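Local coordinates for single-stranded DNA-binding protein DdrB (Deinococcus radiodurans, PDB 4HQB) that binds single-stranded DNA, probably as a pentamer, and probably takes part in the response to DNA damage, at a contact of chain A with DNA. Numbering follows the deposited sequence.

A contact of chain A with DNA. Residues 99-101, 136. With nucleotides of chain B.
Leu99 and Leu101, from the short strand 99-101 of the DdrB fold, are wedged between the unpaired thymines DT3 and DT4, a worked example of how a single-stranded DNA-binding protein replaces base-on-base stacking with aliphatic side chains. Both leucines use their two methyl branches in the same divided way, one toward each base. Leu99, with CG anti to the backbone N (chi1 -174°), sends CD1 to the pyrimidine of DT3, 3.6 Å from C2, while CD2 meets DT4 where base and sugar join, 3.4 Å from C2 of the ring and close to the deoxyribose O4'. Leu101 repeats the split nearer the C5 side of the two rings: CD1 lies over the face of DT4, 3.5 Å from C5, in a CH-pi contact, and CD2 reaches C5 of DT3 at 3.6 Å. The two thymines lie apart with hydrocarbon between them.

The electrostatic grip comes from Arg136. Its NH2 donates to the phosphate oxygen OP2 of DT3 at 2.9 Å, a fairly straight hydrogen bond (163° at H) that is also a salt bridge. The chain runs out extended and then bends at chi3 (60°), which presents the guanidinium edge to the phosphate, with OP2 nearly in its plane. A methionine in its place would probably leave this phosphate without its charged mate and break the water link to DT4.

Two waters carry polar contacts from the protein to the bases. The backbone N of Lys100 and O4 of DT3 share one water, so strand 99-101 meets a base carbonyl without using a side chain. This bridge and a second one to DT4 end on base carbonyl oxygens, and the structure alone does not show how strongly they discriminate between bases. On the DT4 side the water joins the second terminal nitrogen of the guanidinium, NH1 of Arg136, to O4 of DT4, lying 3.0 Å from NH1 and 3.2 Å from O4.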
ATOM      1  N   LEU A  99     -18.211  14.125 -27.158  1.00 71.17           N
ATOM      2  CA  LEU A  99     -18.518  13.191 -26.083  1.00 56.82           C
ATOM      3  C   LEU A  99     -20.018  13.086 -25.920  1.00 50.00           C
ATOM      4  O   LEU A  99     -20.685  14.075 -25.636  1.00 54.48           O
ATOM      5  CB  LEU A  99     -17.875  13.615 -24.760  1.00 54.24           C
ATOM      6  CG  LEU A  99     -18.043  12.598 -23.622  1.00 50.19           C
ATOM      7  CD1 LEU A  99     -17.284  11.320 -23.943  1.00 56.23           C
ATOM      8  CD2 LEU A  99     -17.597  13.171 -22.297  1.00 40.98           C
ATOM      9  N   LYS A 100     -20.546  11.888 -26.136  1.00 43.87           N
ATOM     10  CA  LYS A 100     -21.945  11.594 -25.862  1.00 53.68           C
ATOM     11  C   LYS A 100     -21.987  10.390 -24.929  1.00 48.12           C
ATOM     12  O   LYS A 100     -21.410   9.353 -25.240  1.00 45.30           O
ATOM     13  CB  LYS A 100     -22.720  11.315 -27.167  1.00 41.90           C
ATOM     14  CG  LYS A 100     -22.647  12.461 -28.156  1.00 45.94           C
ATOM     15  CD  LYS A 100     -23.418  12.163 -29.464  1.00 49.41           C
ATOM     16  N   LEU A 101     -22.623  10.562 -23.773  1.00 41.37           N
ATOM     17  CA  LEU A 101     -22.841   9.486 -22.802  1.00 35.39           C
ATOM     18  C   LEU A 101     -24.314   9.443 -22.446  1.00 36.97           C
ATOM     19  O   LEU A 101     -24.964  10.482 -22.407  1.00 42.26           O
ATOM     20  CB  LEU A 101     -22.029   9.721 -21.522  1.00 37.34           C
ATOM     21  CG  LEU A 101     -20.508   9.823 -21.673  1.00 44.85           C
ATOM     22  CD1 LEU A 101     -19.854  10.313 -20.380  1.00 37.37           C
ATOM     23  CD2 LEU A 101     -19.906   8.502 -22.124  1.00 37.71           C
ATOM     24  N   ARG A 136     -23.786   3.006 -15.614  1.00 31.43           N
ATOM     25  CA  ARG A 136     -23.978   3.625 -16.932  1.00 40.56           C
ATOM     26  C   ARG A 136     -23.739   2.654 -18.101  1.00 37.00           C
ATOM     27  O   ARG A 136     -22.746   1.920 -18.118  1.00 29.47           O
ATOM     28  CB  ARG A 136     -23.050   4.831 -17.105  1.00 31.83           C
ATOM     29  CG  ARG A 136     -23.451   5.755 -18.240  1.00 30.86           C
ATOM     30  CD  ARG A 136     -22.461   6.915 -18.390  1.00 35.92           C
ATOM     31  NE  ARG A 136     -21.138   6.376 -18.680  1.00 44.67           N
ATOM     32  CZ  ARG A 136     -20.041   6.610 -17.965  1.00 47.47           C
ATOM     33  NH1 ARG A 136     -20.077   7.427 -16.917  1.00 38.99           N
ATOM     34  NH2 ARG A 136     -18.898   6.029 -18.317  1.00 42.84           N
TER
ATOM     35  P    DT B   3     -17.507   3.337 -20.537  1.00 43.33           P
ATOM     36  OP1  DT B   3     -16.987   2.139 -19.852  1.00 50.51           O
ATOM     37  OP2  DT B   3     -18.856   3.853 -20.255  1.00 47.30           O
ATOM     38  O5'  DT B   3     -16.492   4.545 -20.266  1.00 35.17           O
ATOM     39  C5'  DT B   3     -15.123   4.274 -20.242  1.00 39.71           C
ATOM     40  C4'  DT B   3     -14.366   5.503 -20.712  1.00 41.94           C
ATOM     41  O4'  DT B   3     -14.653   5.796 -22.111  1.00 40.66           O
ATOM     42  C3'  DT B   3     -14.690   6.765 -19.917  1.00 37.31           C
ATOM     43  O3'  DT B   3     -13.443   7.400 -19.735  1.00 39.34           O
ATOM     44  C2'  DT B   3     -15.618   7.553 -20.856  1.00 38.98           C
ATOM     45  C1'  DT B   3     -15.031   7.156 -22.219  1.00 39.73           C
ATOM     46  N1   DT B   3     -15.956   7.287 -23.370  1.00 43.01           N
ATOM     47  C2   DT B   3     -15.624   8.179 -24.385  1.00 43.40           C
ATOM     48  O2   DT B   3     -14.634   8.887 -24.404  1.00 42.51           O
ATOM     49  N3   DT B   3     -16.517   8.233 -25.409  1.00 37.72           N
ATOM     50  C4   DT B   3     -17.680   7.519 -25.529  1.00 37.40           C
ATOM     51  O4   DT B   3     -18.410   7.663 -26.488  1.00 41.25           O
ATOM     52  C5   DT B   3     -17.984   6.603 -24.460  1.00 46.89           C
ATOM     53  C7   DT B   3     -19.258   5.802 -24.558  1.00 44.54           C
ATOM     54  C6   DT B   3     -17.117   6.525 -23.421  1.00 38.74           C
ATOM     55  P    DT B   4     -13.288   8.669 -18.765  1.00 38.80           P
ATOM     56  OP1  DT B   4     -11.829   8.843 -18.613  1.00 35.98           O
ATOM     57  OP2  DT B   4     -14.147   8.502 -17.570  1.00 38.92           O
ATOM     58  O5'  DT B   4     -13.908   9.893 -19.600  1.00 47.05           O
ATOM     59  C5'  DT B   4     -13.265  10.384 -20.789  1.00 52.48           C
ATOM     60  C4'  DT B   4     -13.517  11.869 -20.989  1.00 55.98           C
ATOM     61  O4'  DT B   4     -14.915  12.171 -20.743  1.00 52.19           O
ATOM     62  C3'  DT B   4     -12.752  12.782 -20.039  1.00 64.49           C
ATOM     63  O3'  DT B   4     -12.394  13.970 -20.736  1.00 66.95           O
ATOM     64  C2'  DT B   4     -13.778  13.060 -18.936  1.00 59.94           C
ATOM     65  C1'  DT B   4     -15.030  13.209 -19.784  1.00 47.37           C
ATOM     66  N1   DT B   4     -16.321  13.001 -19.065  1.00 45.61           N
ATOM     67  C2   DT B   4     -17.273  14.012 -18.982  1.00 42.97           C
ATOM     68  O2   DT B   4     -17.103  15.109 -19.463  1.00 48.88           O
ATOM     69  N3   DT B   4     -18.432  13.694 -18.307  1.00 34.00           N
ATOM     70  C4   DT B   4     -18.722  12.477 -17.707  1.00 45.73           C
ATOM     71  O4   DT B   4     -19.780  12.274 -17.109  1.00 55.15           O
ATOM     72  C5   DT B   4     -17.683  11.466 -17.837  1.00 42.73           C
ATOM     73  C7   DT B   4     -17.842  10.099 -17.252  1.00 39.08           C
ATOM     74  C6   DT B   4     -16.558  11.772 -18.502  1.00 43.28           C
TER
HETATM   75  O   HOH W   1     -21.741   9.849 -16.577  1.00 37.63           O
HETATM   76  O   HOH W   2     -18.830  10.284 -27.465  1.00 39.84           O